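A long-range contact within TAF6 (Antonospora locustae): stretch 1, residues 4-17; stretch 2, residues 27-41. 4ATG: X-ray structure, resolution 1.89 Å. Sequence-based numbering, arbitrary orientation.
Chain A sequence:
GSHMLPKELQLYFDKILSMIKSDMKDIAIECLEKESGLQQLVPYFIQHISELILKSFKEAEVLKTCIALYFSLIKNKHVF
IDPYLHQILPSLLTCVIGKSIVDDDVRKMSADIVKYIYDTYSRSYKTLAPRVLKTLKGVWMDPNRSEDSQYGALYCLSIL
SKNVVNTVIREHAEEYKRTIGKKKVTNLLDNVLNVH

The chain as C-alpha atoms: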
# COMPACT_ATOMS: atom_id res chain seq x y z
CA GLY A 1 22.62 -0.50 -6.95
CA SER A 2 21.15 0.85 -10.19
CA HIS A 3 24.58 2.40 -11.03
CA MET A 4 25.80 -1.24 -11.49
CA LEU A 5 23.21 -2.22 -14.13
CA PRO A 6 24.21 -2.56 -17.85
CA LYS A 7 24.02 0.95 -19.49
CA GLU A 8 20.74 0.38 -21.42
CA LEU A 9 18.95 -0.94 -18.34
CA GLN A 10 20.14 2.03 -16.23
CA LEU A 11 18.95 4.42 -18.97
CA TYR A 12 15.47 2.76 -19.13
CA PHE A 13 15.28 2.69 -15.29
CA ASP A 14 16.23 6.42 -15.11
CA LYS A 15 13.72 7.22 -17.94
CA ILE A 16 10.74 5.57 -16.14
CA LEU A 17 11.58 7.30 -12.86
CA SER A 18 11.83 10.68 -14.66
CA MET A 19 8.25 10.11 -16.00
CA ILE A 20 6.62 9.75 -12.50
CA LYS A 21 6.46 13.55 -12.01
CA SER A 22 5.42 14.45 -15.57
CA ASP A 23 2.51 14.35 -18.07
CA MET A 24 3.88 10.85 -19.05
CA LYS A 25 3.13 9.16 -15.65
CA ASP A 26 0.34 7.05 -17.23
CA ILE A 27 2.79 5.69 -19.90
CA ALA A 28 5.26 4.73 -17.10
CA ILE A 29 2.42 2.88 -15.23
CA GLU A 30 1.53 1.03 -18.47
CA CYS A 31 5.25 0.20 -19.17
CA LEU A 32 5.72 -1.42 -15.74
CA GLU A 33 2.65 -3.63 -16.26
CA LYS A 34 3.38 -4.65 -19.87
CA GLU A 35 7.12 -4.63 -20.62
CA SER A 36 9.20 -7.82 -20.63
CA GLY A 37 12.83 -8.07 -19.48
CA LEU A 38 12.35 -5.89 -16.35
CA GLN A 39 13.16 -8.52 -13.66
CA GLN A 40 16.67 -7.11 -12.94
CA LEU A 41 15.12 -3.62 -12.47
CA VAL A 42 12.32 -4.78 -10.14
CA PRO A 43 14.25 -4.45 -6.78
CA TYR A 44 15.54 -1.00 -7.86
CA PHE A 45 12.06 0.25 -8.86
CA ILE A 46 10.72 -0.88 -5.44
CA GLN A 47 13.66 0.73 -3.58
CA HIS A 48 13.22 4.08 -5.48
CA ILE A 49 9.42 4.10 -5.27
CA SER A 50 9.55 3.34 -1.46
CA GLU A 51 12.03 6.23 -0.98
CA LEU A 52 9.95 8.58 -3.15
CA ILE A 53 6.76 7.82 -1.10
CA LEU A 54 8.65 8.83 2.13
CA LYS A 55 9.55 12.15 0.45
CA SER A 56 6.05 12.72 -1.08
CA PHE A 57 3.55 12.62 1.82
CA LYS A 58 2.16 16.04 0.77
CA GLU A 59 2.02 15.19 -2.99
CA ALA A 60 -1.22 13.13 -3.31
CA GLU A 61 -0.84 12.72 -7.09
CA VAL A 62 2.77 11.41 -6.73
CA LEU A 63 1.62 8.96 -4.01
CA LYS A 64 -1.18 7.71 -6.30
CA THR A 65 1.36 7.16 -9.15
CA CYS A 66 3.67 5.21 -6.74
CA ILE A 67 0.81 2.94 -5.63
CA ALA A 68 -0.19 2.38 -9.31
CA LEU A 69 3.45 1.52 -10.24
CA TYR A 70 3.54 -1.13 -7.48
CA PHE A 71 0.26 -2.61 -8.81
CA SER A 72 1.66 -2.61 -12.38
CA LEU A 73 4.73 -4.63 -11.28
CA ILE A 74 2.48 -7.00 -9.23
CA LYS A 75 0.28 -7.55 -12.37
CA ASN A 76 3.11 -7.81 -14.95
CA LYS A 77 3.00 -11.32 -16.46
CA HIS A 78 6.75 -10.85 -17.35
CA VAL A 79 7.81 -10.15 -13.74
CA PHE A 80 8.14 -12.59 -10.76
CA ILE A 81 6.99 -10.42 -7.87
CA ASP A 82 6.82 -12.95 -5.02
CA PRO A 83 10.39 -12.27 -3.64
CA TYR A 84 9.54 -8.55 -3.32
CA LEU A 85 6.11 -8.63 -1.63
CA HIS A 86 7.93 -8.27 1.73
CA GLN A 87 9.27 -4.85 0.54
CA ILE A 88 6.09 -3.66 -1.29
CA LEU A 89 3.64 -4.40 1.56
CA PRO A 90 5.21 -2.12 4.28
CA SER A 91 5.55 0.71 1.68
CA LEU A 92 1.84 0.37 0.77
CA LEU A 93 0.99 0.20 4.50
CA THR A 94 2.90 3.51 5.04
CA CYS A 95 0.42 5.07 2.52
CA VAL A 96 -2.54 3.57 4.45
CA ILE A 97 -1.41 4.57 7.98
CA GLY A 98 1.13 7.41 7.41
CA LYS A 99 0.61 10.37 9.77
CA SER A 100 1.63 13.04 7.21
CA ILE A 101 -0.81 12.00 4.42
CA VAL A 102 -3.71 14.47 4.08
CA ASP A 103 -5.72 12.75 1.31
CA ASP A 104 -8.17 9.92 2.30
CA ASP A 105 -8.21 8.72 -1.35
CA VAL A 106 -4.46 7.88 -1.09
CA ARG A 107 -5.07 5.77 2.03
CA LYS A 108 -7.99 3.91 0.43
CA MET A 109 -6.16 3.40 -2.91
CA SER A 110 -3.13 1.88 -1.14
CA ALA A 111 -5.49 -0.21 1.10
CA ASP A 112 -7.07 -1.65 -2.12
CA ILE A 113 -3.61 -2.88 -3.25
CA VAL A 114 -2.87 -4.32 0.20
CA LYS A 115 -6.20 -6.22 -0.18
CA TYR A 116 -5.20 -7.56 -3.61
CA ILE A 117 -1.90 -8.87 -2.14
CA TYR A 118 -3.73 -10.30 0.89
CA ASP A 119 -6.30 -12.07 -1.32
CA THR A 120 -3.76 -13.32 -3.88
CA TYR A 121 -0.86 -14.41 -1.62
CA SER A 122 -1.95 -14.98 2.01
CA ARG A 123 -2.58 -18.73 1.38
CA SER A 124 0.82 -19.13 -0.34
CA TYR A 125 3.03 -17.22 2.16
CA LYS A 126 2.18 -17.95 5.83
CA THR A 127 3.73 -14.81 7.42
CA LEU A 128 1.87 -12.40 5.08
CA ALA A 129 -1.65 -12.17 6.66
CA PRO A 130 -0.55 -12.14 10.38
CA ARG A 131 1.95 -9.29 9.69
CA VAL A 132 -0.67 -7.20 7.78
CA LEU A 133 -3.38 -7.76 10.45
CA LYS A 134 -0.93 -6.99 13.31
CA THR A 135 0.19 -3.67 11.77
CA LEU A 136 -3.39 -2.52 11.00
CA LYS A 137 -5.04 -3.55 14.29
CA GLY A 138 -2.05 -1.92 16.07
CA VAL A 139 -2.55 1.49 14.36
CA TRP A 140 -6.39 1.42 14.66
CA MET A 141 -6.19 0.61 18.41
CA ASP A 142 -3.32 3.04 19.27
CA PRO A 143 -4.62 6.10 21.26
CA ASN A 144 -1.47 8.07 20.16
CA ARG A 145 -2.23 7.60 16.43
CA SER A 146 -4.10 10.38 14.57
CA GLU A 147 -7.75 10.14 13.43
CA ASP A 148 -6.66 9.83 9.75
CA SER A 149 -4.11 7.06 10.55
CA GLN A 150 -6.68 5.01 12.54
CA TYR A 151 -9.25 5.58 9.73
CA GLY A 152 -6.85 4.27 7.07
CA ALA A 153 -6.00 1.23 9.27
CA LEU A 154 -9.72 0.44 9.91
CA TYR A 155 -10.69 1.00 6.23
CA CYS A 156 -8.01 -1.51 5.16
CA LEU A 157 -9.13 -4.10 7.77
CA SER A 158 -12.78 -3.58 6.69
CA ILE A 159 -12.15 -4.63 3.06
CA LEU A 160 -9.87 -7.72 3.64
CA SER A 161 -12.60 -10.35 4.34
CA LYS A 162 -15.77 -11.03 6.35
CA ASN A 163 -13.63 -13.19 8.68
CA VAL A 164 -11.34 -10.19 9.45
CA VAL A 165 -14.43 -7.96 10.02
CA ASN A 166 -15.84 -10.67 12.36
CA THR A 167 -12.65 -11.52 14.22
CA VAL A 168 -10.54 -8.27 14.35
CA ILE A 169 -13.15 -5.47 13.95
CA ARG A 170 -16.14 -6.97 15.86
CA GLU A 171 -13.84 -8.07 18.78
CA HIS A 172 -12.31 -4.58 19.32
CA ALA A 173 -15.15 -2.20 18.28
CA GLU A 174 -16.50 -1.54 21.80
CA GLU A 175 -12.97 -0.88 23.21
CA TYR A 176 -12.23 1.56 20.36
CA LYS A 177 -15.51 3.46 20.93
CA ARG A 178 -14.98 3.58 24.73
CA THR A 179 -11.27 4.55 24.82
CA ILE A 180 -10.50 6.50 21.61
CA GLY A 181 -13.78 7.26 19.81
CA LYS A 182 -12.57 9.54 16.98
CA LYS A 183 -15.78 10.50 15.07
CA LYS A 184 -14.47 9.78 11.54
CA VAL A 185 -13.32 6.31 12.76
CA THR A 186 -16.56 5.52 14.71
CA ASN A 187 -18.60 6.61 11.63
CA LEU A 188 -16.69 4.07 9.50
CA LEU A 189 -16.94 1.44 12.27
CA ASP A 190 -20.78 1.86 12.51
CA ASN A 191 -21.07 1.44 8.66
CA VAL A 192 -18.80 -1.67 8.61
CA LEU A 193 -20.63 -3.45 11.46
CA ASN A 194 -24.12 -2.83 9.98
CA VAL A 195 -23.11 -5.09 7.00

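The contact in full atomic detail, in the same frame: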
# COMPACT_ATOMS: atom_id res chain seq x y z
N MET A 4 25.06 -0.04 -11.10
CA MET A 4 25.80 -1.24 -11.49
C MET A 4 25.14 -2.01 -12.64
O MET A 4 25.69 -2.98 -13.13
CB MET A 4 25.96 -2.17 -10.30
CG MET A 4 26.86 -1.60 -9.20
SD MET A 4 26.41 -2.34 -7.63
CE MET A 4 27.02 -4.06 -7.88
N LEU A 5 23.95 -1.57 -13.06
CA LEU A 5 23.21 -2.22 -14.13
C LEU A 5 23.94 -2.00 -15.48
O LEU A 5 24.57 -0.95 -15.63
CB LEU A 5 21.82 -1.57 -14.27
CG LEU A 5 20.79 -1.85 -13.17
CD1 LEU A 5 19.70 -0.81 -13.21
CD2 LEU A 5 20.23 -3.26 -13.29
N PRO A 6 23.73 -2.88 -16.49
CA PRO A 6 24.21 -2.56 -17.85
C PRO A 6 23.60 -1.22 -18.26
O PRO A 6 22.48 -0.90 -17.81
CB PRO A 6 23.59 -3.68 -18.71
CG PRO A 6 23.36 -4.82 -17.74
CD PRO A 6 22.94 -4.13 -16.48
N LYS A 7 24.36 -0.41 -19.03
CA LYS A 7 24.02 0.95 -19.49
C LYS A 7 22.58 1.13 -19.95
O LYS A 7 21.91 2.04 -19.48
CB LYS A 7 25.01 1.40 -20.59
CG LYS A 7 24.84 2.85 -21.04
CD LYS A 7 24.96 2.94 -22.57
CE LYS A 7 24.96 4.34 -23.12
NZ LYS A 7 24.20 4.43 -24.40
N GLU A 8 22.11 0.28 -20.87
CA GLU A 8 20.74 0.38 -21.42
C GLU A 8 19.66 0.17 -20.38
O GLU A 8 18.58 0.77 -20.47
CB GLU A 8 20.54 -0.58 -22.62
CG GLU A 8 20.53 -2.06 -22.26
CD GLU A 8 21.88 -2.73 -22.05
OE1 GLU A 8 22.94 -2.11 -22.31
OE2 GLU A 8 21.86 -3.93 -21.68
N LEU A 9 19.93 -0.70 -19.40
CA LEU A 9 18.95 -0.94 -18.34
C LEU A 9 18.94 0.23 -17.39
O LEU A 9 17.87 0.62 -16.98
CB LEU A 9 19.18 -2.27 -17.59
CG LEU A 9 19.11 -3.55 -18.43
CD1 LEU A 9 19.32 -4.79 -17.55
CD2 LEU A 9 17.81 -3.66 -19.17
N GLN A 10 20.13 0.83 -17.09
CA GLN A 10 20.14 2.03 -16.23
C GLN A 10 19.42 3.20 -16.93
O GLN A 10 18.66 3.94 -16.30
CB GLN A 10 21.56 2.45 -15.82
CG GLN A 10 21.51 3.29 -14.54
CD GLN A 10 22.81 3.91 -14.10
OE1 GLN A 10 23.89 3.66 -14.66
NE2 GLN A 10 22.73 4.74 -13.07
N LEU A 11 19.62 3.33 -18.25
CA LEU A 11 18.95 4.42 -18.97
C LEU A 11 17.42 4.26 -18.99
O LEU A 11 16.72 5.24 -18.78
CB LEU A 11 19.54 4.58 -20.37
CG LEU A 11 20.99 5.15 -20.40
CD1 LEU A 11 21.58 5.00 -21.78
CD2 LEU A 11 21.04 6.63 -19.99
N TYR A 12 16.91 3.03 -19.15
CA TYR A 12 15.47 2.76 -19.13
C TYR A 12 14.91 3.03 -17.72
O TYR A 12 13.89 3.71 -17.58
CB TYR A 12 15.17 1.31 -19.54
CG TYR A 12 13.70 1.03 -19.73
CD1 TYR A 12 13.04 1.44 -20.90
CD2 TYR A 12 12.95 0.40 -18.74
CE1 TYR A 12 11.68 1.14 -21.10
CE2 TYR A 12 11.58 0.14 -18.92
CZ TYR A 12 10.96 0.50 -20.11
OH TYR A 12 9.63 0.24 -20.28
N PHE A 13 15.62 2.52 -16.71
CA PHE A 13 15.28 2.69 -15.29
C PHE A 13 15.18 4.19 -15.00
O PHE A 13 14.15 4.64 -14.48
CB PHE A 13 16.37 2.04 -14.43
CG PHE A 13 16.18 2.29 -12.95
CD1 PHE A 13 15.22 1.59 -12.23
CD2 PHE A 13 17.00 3.19 -12.28
CE1 PHE A 13 15.04 1.83 -10.87
CE2 PHE A 13 16.84 3.40 -10.91
CZ PHE A 13 15.87 2.72 -10.21
N ASP A 14 16.23 4.96 -15.34
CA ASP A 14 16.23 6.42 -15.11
C ASP A 14 15.09 7.09 -15.88
O ASP A 14 14.47 8.00 -15.33
CB ASP A 14 17.57 7.05 -15.48
CG ASP A 14 18.73 6.65 -14.56
OD1 ASP A 14 18.46 6.17 -13.41
OD2 ASP A 14 19.88 6.84 -14.97
N LYS A 15 14.79 6.62 -17.11
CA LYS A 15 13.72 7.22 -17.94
C LYS A 15 12.35 7.05 -17.27
O LYS A 15 11.61 8.02 -17.13
CB LYS A 15 13.68 6.59 -19.35
CG LYS A 15 12.63 7.24 -20.25
CD LYS A 15 13.04 8.69 -20.52
CE LYS A 15 12.00 9.48 -21.21
NZ LYS A 15 12.46 10.91 -21.39
N ILE A 16 12.02 5.84 -16.82
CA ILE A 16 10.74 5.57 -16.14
C ILE A 16 10.60 6.45 -14.91
O ILE A 16 9.53 7.04 -14.69
CB ILE A 16 10.61 4.06 -15.78
CG1 ILE A 16 10.51 3.18 -17.08
CG2 ILE A 16 9.41 3.82 -14.82
CD1 ILE A 16 9.30 3.44 -18.04
N LEU A 17 11.63 6.50 -14.09
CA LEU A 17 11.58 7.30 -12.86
C LEU A 17 11.35 8.78 -13.17
O LEU A 17 10.53 9.43 -12.50
CB LEU A 17 12.84 7.09 -12.01
CG LEU A 17 13.06 5.63 -11.49
CD1 LEU A 17 14.15 5.61 -10.51
CD2 LEU A 17 11.79 4.96 -10.96
N ILE A 27 1.97 6.54 -19.02
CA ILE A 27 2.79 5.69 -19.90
C ILE A 27 3.72 4.85 -19.03
O ILE A 27 3.82 3.63 -19.25
CB ILE A 27 3.59 6.55 -20.93
CG1 ILE A 27 2.62 7.36 -21.81
CG2 ILE A 27 4.48 5.64 -21.81
CD1 ILE A 27 3.28 8.50 -22.63
N ALA A 28 4.37 5.47 -18.02
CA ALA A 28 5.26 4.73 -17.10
C ALA A 28 4.49 3.60 -16.37
O ALA A 28 5.00 2.49 -16.24
CB ALA A 28 5.87 5.69 -16.07
N ILE A 29 3.26 3.89 -15.91
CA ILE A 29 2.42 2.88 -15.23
C ILE A 29 2.14 1.74 -16.20
O ILE A 29 2.28 0.57 -15.84
CB ILE A 29 1.11 3.55 -14.69
CG1 ILE A 29 1.44 4.53 -13.52
CG2 ILE A 29 0.08 2.51 -14.24
CD1 ILE A 29 0.28 5.51 -13.17
N GLU A 30 1.77 2.08 -17.46
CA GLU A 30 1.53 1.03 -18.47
C GLU A 30 2.80 0.22 -18.73
O GLU A 30 2.73 -1.01 -18.82
CB GLU A 30 1.01 1.62 -19.80
CG GLU A 30 0.73 0.58 -20.89
CD GLU A 30 -0.50 -0.30 -20.75
OE1 GLU A 30 -1.15 -0.29 -19.67
OE2 GLU A 30 -0.82 -1.02 -21.73
N CYS A 31 3.97 0.90 -18.92
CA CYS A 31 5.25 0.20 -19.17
C CYS A 31 5.55 -0.84 -18.11
O CYS A 31 6.02 -1.91 -18.46
CB CYS A 31 6.41 1.18 -19.30
SG CYS A 31 6.36 2.19 -20.80
N LEU A 32 5.38 -0.49 -16.83
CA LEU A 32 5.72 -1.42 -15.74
C LEU A 32 4.76 -2.60 -15.63
O LEU A 32 5.13 -3.61 -15.03
CB LEU A 32 5.94 -0.71 -14.40
CG LEU A 32 7.14 0.27 -14.31
CD1 LEU A 32 7.56 0.47 -12.88
CD2 LEU A 32 8.31 -0.18 -15.17
N GLU A 33 3.58 -2.50 -16.23
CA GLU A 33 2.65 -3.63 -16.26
C GLU A 33 2.88 -4.50 -17.50
O GLU A 33 2.60 -5.69 -17.46
CB GLU A 33 1.19 -3.15 -16.32
CG GLU A 33 0.25 -4.31 -16.01
CD GLU A 33 -1.23 -4.09 -16.19
OE1 GLU A 33 -1.68 -2.94 -16.04
OE2 GLU A 33 -1.94 -5.09 -16.42
N LYS A 34 3.34 -3.90 -18.61
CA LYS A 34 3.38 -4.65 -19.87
C LYS A 34 4.74 -5.10 -20.37
O LYS A 34 4.81 -6.07 -21.13
CB LYS A 34 2.63 -3.88 -20.99
CG LYS A 34 1.14 -3.63 -20.71
CD LYS A 34 0.33 -4.92 -20.70
CE LYS A 34 -1.11 -4.69 -20.33
NZ LYS A 34 -1.89 -5.95 -20.44
N GLU A 35 5.79 -4.36 -20.05
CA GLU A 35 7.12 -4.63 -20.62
C GLU A 35 7.77 -5.89 -20.12
O GLU A 35 7.72 -6.17 -18.91
CB GLU A 35 8.05 -3.42 -20.42
CG GLU A 35 9.24 -3.34 -21.35
CD GLU A 35 8.96 -3.16 -22.84
OE1 GLU A 35 8.19 -2.25 -23.20
OE2 GLU A 35 9.55 -3.91 -23.64
N SER A 36 8.44 -6.62 -21.02
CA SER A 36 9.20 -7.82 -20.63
C SER A 36 10.64 -7.41 -20.36
O SER A 36 11.04 -6.30 -20.74
CB SER A 36 9.14 -8.87 -21.73
OG SER A 36 9.81 -8.39 -22.89
N GLY A 37 11.41 -8.30 -19.75
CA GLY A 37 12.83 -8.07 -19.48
C GLY A 37 13.13 -7.11 -18.35
O GLY A 37 14.26 -6.66 -18.23
N LEU A 38 12.14 -6.83 -17.46
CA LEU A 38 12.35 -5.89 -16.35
C LEU A 38 12.79 -6.53 -15.04
O LEU A 38 13.05 -5.79 -14.08
CB LEU A 38 11.05 -5.10 -16.05
CG LEU A 38 10.40 -4.32 -17.18
CD1 LEU A 38 9.02 -3.76 -16.73
CD2 LEU A 38 11.30 -3.23 -17.67
N GLN A 39 12.84 -7.88 -14.94
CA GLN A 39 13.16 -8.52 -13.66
C GLN A 39 14.35 -7.90 -12.90
O GLN A 39 14.26 -7.67 -11.69
CB GLN A 39 13.29 -10.05 -13.79
CG GLN A 39 13.30 -10.77 -12.41
CD GLN A 39 11.97 -10.71 -11.68
OE1 GLN A 39 10.93 -10.41 -12.27
NE2 GLN A 39 11.95 -11.09 -10.41
N GLN A 40 15.47 -7.68 -13.59
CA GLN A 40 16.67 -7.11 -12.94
C GLN A 40 16.40 -5.73 -12.33
O GLN A 40 17.03 -5.36 -11.33
CB GLN A 40 17.81 -6.98 -13.95
CG GLN A 40 18.87 -8.06 -13.90
CD GLN A 40 20.02 -7.60 -14.78
OE1 GLN A 40 19.94 -7.62 -16.00
NE2 GLN A 40 21.03 -7.01 -14.17
N LEU A 41 15.48 -4.96 -12.94
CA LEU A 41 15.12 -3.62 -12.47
C LEU A 41 14.16 -3.61 -11.31
O LEU A 41 14.10 -2.62 -10.58
CB LEU A 41 14.50 -2.81 -13.64
CG LEU A 41 15.44 -2.50 -14.80
CD1 LEU A 41 14.77 -1.55 -15.79
CD2 LEU A 41 16.65 -1.84 -14.32
O HOH W 1 9.54 0.23 -23.59

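No direct hydrogen bond joins the two stretches; they are held by apolar packing and one water. Leu41 is the centre of the contact and gives up more area to it than any other residue. Its CA-to-CB bond points sideways, but the side chain ends among four residues of stretch 1. Leu41 CD2 lies 3.4 Å from Leu5 CD1, 4.2 Å from Leu9 CB and 3.9 Å from Phe13 CB. Leu41 CD1 meets the edge of the Tyr12 ring, 4.0 Å from Tyr12 CD2.

Leu9, Tyr12, Phe13 and Ile16 recur every three or four residues, so one side of helix 7-17 supplies most of the contact. Helix 27-34 runs at 137° to it. Here the backbones come closest at Ile16 and Ala28, with CA atoms 5.6 Å apart. The small Ala28 suits this spot; its CB is 4.2 Å from Ile16 CG2. Ile16 CD1 also packs on Cys31 CB at 3.9 Å.

Tyr12 lies nearer the surface. Tyr12 CE2 touches Leu38 CD2 at 3.6 Å, while its hydroxyl reaches past the apolar atoms to solvent. Water 1 donates to Glu35 OE1 at 2.9 Å and makes a weak hydrogen bond with Tyr12 OH at 3.3 Å. Exposed Gln40 covers Leu9, with Gln40 OE1 3.3 Å from Leu9 CD1.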